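Local atomic coordinates of MgGH51 (Meripilus giganteus, PDB entry 6ZPV), a protein that hydrolyses alpha-L-arabinofuranosidic bonds as a fungal family GH51 arabinofuranosidase, probably releasing arabinofuranose from arabinose-containing polysaccharides. Residues 286-290 with 312-316; 378-384 with 394-398. All coordinates share one frame; numbering follows the deposited sequence.

Contact 1: 286-290 with 312-316; sequences IMAVW and AIDQI
Q315 reaches from helix 306-320 to the backbone of strand 284-289, its NE2 giving a hydrogen bond to A288 O over 3.0 Å. The side chain is fully stretched: CG stands anti to the backbone N (chi1 -179°) and chi2 is also trans, which carries the amide away from the helix to the strand. From CB outward, CG is the first atom to meet the strand residues, lying 4.0 Å from M287 CE. CD and OE1 pass V289 CG1, with OE1 3.8 Å from that methyl. At the tip, NE2 serves two acceptors, since besides A288 O it points a weak but nearly straight N-H...S bond at M287 SD, 3.4 Å away. The bond to A288 O is more bent, 148° at the hydrogen, and NE2 is tilted from the carbonyl plane. OE1 accepts a hydrogen bond from water 1, which itself accepts one from W290 N, so the strand holds NE2 and, through water, the residue after it holds OE1, which should limit the amide's rotation. Apolar contacts flank this polar link: M287, bent at chi3, sets CE 3.8 Å from I316 CG1, while V289 CB meets A312 CB at 3.9 Å. In this beta-alpha unit of the GH51 barrel, segment 312-316 runs back roughly antiparallel to 286-289 (155°), with strand 345-348 touching V289 and I316 and helix 359-373 packing L370 against A312 and I316.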
loop_
_atom_site.group_PDB
_atom_site.type_symbol
_atom_site.label_atom_id
_atom_site.label_comp_id
_atom_site.label_asym_id
_atom_site.label_seq_id
_atom_site.Cartn_x
_atom_site.Cartn_y
_atom_site.Cartn_z
ATOM N N ILE A 286 -3.643 10.972 -3.609
ATOM C CA ILE A 286 -2.539 11.805 -4.121
ATOM C C ILE A 286 -1.935 10.959 -5.226
ATOM O O ILE A 286 -1.196 10.013 -4.938
ATOM C CB ILE A 286 -1.576 12.247 -3.035
ATOM C CG1 ILE A 286 -2.270 13.084 -1.967
ATOM C CG2 ILE A 286 -0.413 12.997 -3.692
ATOM C CD1 ILE A 286 -1.417 13.554 -0.817
ATOM N N MET A 287 -2.339 11.210 -6.471
ATOM C CA MET A 287 -2.023 10.311 -7.575
ATOM C C MET A 287 -0.793 10.793 -8.331
ATOM O O MET A 287 -0.741 11.939 -8.780
ATOM C CB MET A 287 -3.204 10.210 -8.521
ATOM C CG MET A 287 -2.969 9.218 -9.645
ATOM S SD MET A 287 -4.367 8.953 -10.748
ATOM C CE MET A 287 -4.368 10.512 -11.610
ATOM N N ALA A 288 0.183 9.915 -8.488
ATOM C CA ALA A 288 1.381 10.222 -9.262
ATOM C C ALA A 288 1.149 9.896 -10.754
ATOM O O ALA A 288 0.417 8.976 -11.117
ATOM C CB ALA A 288 2.584 9.477 -8.753
ATOM N N VAL A 289 1.818 10.728 -11.573
ATOM C CA VAL A 289 1.951 10.485 -13.013
ATOM C C VAL A 289 3.427 10.334 -13.348
ATOM O O VAL A 289 4.288 11.035 -12.826
ATOM C CB VAL A 289 1.289 11.569 -13.878
ATOM C CG1 VAL A 289 -0.202 11.566 -13.671
ATOM C CG2 VAL A 289 1.855 12.973 -13.664
ATOM N N TRP A 290 3.704 9.421 -14.280
ATOM C CA TRP A 290 5.055 9.243 -14.815
ATOM C C TRP A 290 5.468 10.506 -15.556
ATOM O O TRP A 290 4.646 11.118 -16.275
ATOM C CB TRP A 290 5.050 8.004 -15.726
ATOM C CG TRP A 290 6.454 7.572 -16.074
ATOM C CD1 TRP A 290 7.249 6.776 -15.291
ATOM C CD2 TRP A 290 7.220 7.855 -17.245
ATOM N NE1 TRP A 290 8.464 6.576 -15.869
ATOM C CE2 TRP A 290 8.470 7.225 -17.085
ATOM C CE3 TRP A 290 6.950 8.502 -18.462
ATOM C CZ2 TRP A 290 9.463 7.234 -18.074
ATOM C CZ3 TRP A 290 7.903 8.530 -19.454
ATOM C CH2 TRP A 290 9.158 7.884 -19.268
ATOM N N ALA A 312 -0.634 10.999 -19.408
ATOM C CA ALA A 312 -0.980 11.484 -18.071
ATOM C C ALA A 312 -2.324 12.209 -18.057
ATOM O O ALA A 312 -3.085 12.066 -17.097
ATOM C CB ALA A 312 0.112 12.405 -17.552
ATOM N N ILE A 313 -2.633 12.992 -19.108
ATOM C CA ILE A 313 -3.984 13.564 -19.241
ATOM C C ILE A 313 -5.048 12.471 -19.285
ATOM O O ILE A 313 -6.086 12.571 -18.604
ATOM C CB ILE A 313 -4.030 14.495 -20.462
ATOM C CG1 ILE A 313 -3.187 15.742 -20.232
ATOM C CG2 ILE A 313 -5.461 14.866 -20.803
ATOM C CD1 ILE A 313 -2.948 16.577 -21.453
ATOM N N ASP A 314 -4.793 11.424 -20.073
ATOM C CA ASP A 314 -5.725 10.294 -20.165
ATOM C C ASP A 314 -5.952 9.669 -18.792
ATOM O O ASP A 314 -7.098 9.379 -18.421
ATOM C CB ASP A 314 -5.175 9.244 -21.132
ATOM C CG ASP A 314 -5.056 9.632 -22.586
ATOM O OD1 ASP A 314 -5.671 10.634 -23.001
ATOM O OD2 ASP A 314 -4.284 8.917 -23.283
ATOM N N GLN A 315 -4.871 9.455 -18.038
ATOM C CA GLN A 315 -4.971 8.881 -16.686
ATOM C C GLN A 315 -5.890 9.704 -15.779
ATOM O O GLN A 315 -6.734 9.169 -15.082
ATOM C CB GLN A 315 -3.537 8.801 -16.121
ATOM C CG GLN A 315 -3.458 8.196 -14.726
ATOM C CD GLN A 315 -2.036 8.162 -14.214
ATOM O OE1 GLN A 315 -1.083 8.066 -15.000
ATOM N NE2 GLN A 315 -1.872 8.219 -12.864
ATOM N N ILE A 316 -5.683 11.011 -15.812
ATOM C CA ILE A 316 -6.507 11.911 -14.990
ATOM C C ILE A 316 -7.960 11.919 -15.483
ATOM O O ILE A 316 -8.906 11.859 -14.665
ATOM C CB ILE A 316 -5.887 13.306 -14.915
ATOM C CG1 ILE A 316 -4.534 13.263 -14.202
ATOM C CG2 ILE A 316 -6.862 14.286 -14.256
ATOM C CD1 ILE A 316 -3.671 14.497 -14.373
HETATM O O HOH W 1 1.743 7.579 -14.826
#

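Contact 2: 378-384 with 394-398; sequences RFIATTN and PQSYD
S396 OG has two hydrogen-bond partners: R378 NE, which donates over 2.8 Å, and T424 OG1 of the next strand, 424-432. The same arginine donates from NH2 to Q395 O at 3.0 Å, approaching above the carbonyl plane. Its chain is extended from CG to NE, with CG anti to the backbone N (chi1 -166°), which carries the guanidinium across to the residues just before strand 396-403. There the Q395 amide stacks on one face of the guanidinium, planes 17° apart and NE2 displaced toward the rim, while Q395 CB lies 3.5 Å from R378 NE. Beyond this end the two segments run as adjacent parallel strands of the (beta/alpha)8 barrel characteristic of GH51. A381 supplies both main-chain bonds: A381 N donates to S396 O at 3.0 Å, and A381 O accepts from D398 N at 3.0 Å. I380 CG2 lies 4.0 Å from D398 CB, whereas A381 CB, on the other side of the sheet, meets Y397 CE1 at 3.6 Å and P394 CB. The tyrosine ring has T383 OG1 at its edge, in plane, and its OH, hydrogen-bonded to W386 N, shares water 5 with T383 OG1 and N384 O. Further waters bridge the diverging ends: water 2 joins F379 O to Q395 N, and water 6 joins T383 O to D398 O.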
loop_
_atom_site.group_PDB
_atom_site.type_symbol
_atom_site.label_atom_id
_atom_site.label_comp_id
_atom_site.label_asym_id
_atom_site.label_seq_id
_atom_site.Cartn_x
_atom_site.Cartn_y
_atom_site.Cartn_z
ATOM N N ARG A 378 -4.056 20.518 -7.802
ATOM C CA ARG A 378 -2.795 21.025 -7.277
ATOM C C ARG A 378 -1.674 20.045 -7.616
ATOM O O ARG A 378 -1.721 18.875 -7.233
ATOM C CB ARG A 378 -2.875 21.252 -5.766
ATOM C CG ARG A 378 -1.747 22.073 -5.177
ATOM C CD ARG A 378 -1.811 22.180 -3.657
ATOM N NE ARG A 378 -0.954 23.230 -3.116
ATOM C CZ ARG A 378 -1.357 24.387 -2.626
ATOM N NH1 ARG A 378 -2.631 24.768 -2.701
ATOM N NH2 ARG A 378 -0.422 25.233 -2.132
ATOM N N PHE A 379 -0.666 20.510 -8.334
ATOM C CA PHE A 379 0.447 19.679 -8.794
ATOM C C PHE A 379 1.623 19.765 -7.844
ATOM O O PHE A 379 2.070 20.863 -7.458
ATOM C CB PHE A 379 0.845 20.027 -10.236
ATOM C CG PHE A 379 -0.243 19.631 -11.221
ATOM C CD1 PHE A 379 -0.310 18.316 -11.679
ATOM C CD2 PHE A 379 -1.241 20.505 -11.591
ATOM C CE1 PHE A 379 -1.340 17.896 -12.510
ATOM C CE2 PHE A 379 -2.287 20.076 -12.391
ATOM C CZ PHE A 379 -2.347 18.781 -12.842
ATOM N N ILE A 380 2.192 18.611 -7.499
ATOM C CA ILE A 380 3.270 18.502 -6.486
ATOM C C ILE A 380 4.586 18.159 -7.185
ATOM O O ILE A 380 4.665 17.144 -7.913
ATOM C CB ILE A 380 2.908 17.425 -5.450
ATOM C CG1 ILE A 380 1.541 17.623 -4.813
ATOM C CG2 ILE A 380 3.997 17.328 -4.436
ATOM C CD1 ILE A 380 0.977 16.433 -4.134
ATOM N N ALA A 381 5.619 18.965 -6.929
ATOM C CA ALA A 381 6.965 18.776 -7.460
ATOM C C ALA A 381 7.762 17.816 -6.557
ATOM O O ALA A 381 7.558 17.794 -5.328
ATOM C CB ALA A 381 7.639 20.114 -7.597
ATOM N N THR A 382 8.737 17.131 -7.174
ATOM C CA THR A 382 9.454 16.087 -6.464
ATOM C C THR A 382 10.953 16.319 -6.362
ATOM O O THR A 382 11.664 15.512 -5.731
ATOM C CB THR A 382 9.222 14.732 -7.161
ATOM O OG1 THR A 382 9.956 14.792 -8.379
ATOM C CG2 THR A 382 7.765 14.406 -7.354
ATOM N N THR A 383 11.485 17.377 -6.985
ATOM C CA THR A 383 12.850 17.782 -6.745
ATOM C C THR A 383 12.985 18.333 -5.297
ATOM O O THR A 383 11.974 18.604 -4.634
ATOM C CB THR A 383 13.288 18.816 -7.791
ATOM O OG1 THR A 383 12.189 19.684 -8.118
ATOM C CG2 THR A 383 13.810 18.137 -9.040
ATOM N N ASN A 384 14.235 18.537 -4.888
ATOM C CA ASN A 384 14.460 19.207 -3.594
ATOM C C ASN A 384 13.874 20.615 -3.684
ATOM O O ASN A 384 13.950 21.293 -4.770
ATOM C CB ASN A 384 15.962 19.291 -3.296
ATOM C CG ASN A 384 16.585 17.935 -3.116
ATOM O OD1 ASN A 384 15.959 17.009 -2.601
ATOM N ND2 ASN A 384 17.850 17.824 -3.503
ATOM N N PRO A 394 5.960 25.807 -8.278
ATOM C CA PRO A 394 5.205 24.741 -7.653
ATOM C C PRO A 394 4.391 25.263 -6.475
ATOM O O PRO A 394 4.959 25.914 -5.596
ATOM C CB PRO A 394 6.243 23.730 -7.188
ATOM C CG PRO A 394 7.472 24.081 -7.894
ATOM C CD PRO A 394 7.402 25.562 -8.177
ATOM N N GLN A 395 3.129 24.809 -6.408
ATOM C CA GLN A 395 2.339 25.100 -5.208
ATOM C C GLN A 395 2.689 24.180 -4.053
ATOM O O GLN A 395 2.389 24.559 -2.899
ATOM C CB GLN A 395 0.868 24.990 -5.541
ATOM C CG GLN A 395 0.419 26.006 -6.569
ATOM C CD GLN A 395 -1.068 26.015 -6.580
ATOM O OE1 GLN A 395 -1.713 25.182 -7.251
ATOM N NE2 GLN A 395 -1.601 26.946 -5.798
ATOM N N SER A 396 3.256 23.028 -4.317
ATOM C CA SER A 396 3.628 22.049 -3.283
ATOM C C SER A 396 4.892 21.305 -3.693
ATOM O O SER A 396 5.141 21.081 -4.913
ATOM C CB SER A 396 2.526 21.079 -3.060
ATOM O OG SER A 396 1.322 21.635 -2.584
ATOM N N TYR A 397 5.612 20.841 -2.690
ATOM C CA TYR A 397 6.748 19.921 -2.827
ATOM C C TYR A 397 6.524 18.693 -1.938
ATOM O O TYR A 397 5.968 18.826 -0.833
ATOM C CB TYR A 397 8.062 20.564 -2.377
ATOM C CG TYR A 397 8.740 21.407 -3.437
ATOM C CD1 TYR A 397 9.508 20.790 -4.418
ATOM C CD2 TYR A 397 8.670 22.787 -3.497
ATOM C CE1 TYR A 397 10.180 21.489 -5.390
ATOM C CE2 TYR A 397 9.327 23.503 -4.479
ATOM C CZ TYR A 397 10.100 22.862 -5.437
ATOM O OH TYR A 397 10.806 23.582 -6.350
ATOM N N ASP A 398 7.003 17.532 -2.404
ATOM C CA ASP A 398 7.051 16.274 -1.682
ATOM C C ASP A 398 8.463 16.096 -1.121
ATOM O O ASP A 398 9.440 16.061 -1.901
ATOM C CB ASP A 398 6.668 15.093 -2.571
ATOM C CG ASP A 398 6.612 13.750 -1.851
ATOM O OD1 ASP A 398 6.826 13.773 -0.602
ATOM O OD2 ASP A 398 6.407 12.704 -2.522
HETATM O O HOH W 2 1.882 23.355 -8.579
HETATM O O HOH W 3 -0.815 23.384 -9.078
HETATM O O HOH W 4 10.545 14.106 -3.554
HETATM O O HOH W 5 12.924 22.160 -7.215
HETATM O O HOH W 6 11.028 18.308 -2.084
#

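Both contacts belong to the same eight-stranded parallel sheet, with strand 345-348 lying between strands 284-289 and 378-381. All touching residues of contact 1 are buried; it joins a strand to the helix that follows it, and a glutamine amide hydrogen-bonds a strand carbonyl among methionine, valine, alanine and isoleucine side chains. Contact 2 joins neighbouring strands and relies on main-chain bonds in its middle; it is largely buried too but reaches the surface at Q395 and N384, where an arginine, a stacked amide and several waters enter. It also buries about twice the area, 542 against 250 Å². The two meet directly where I286 CG2 packs 3.7 Å from I380 CD1.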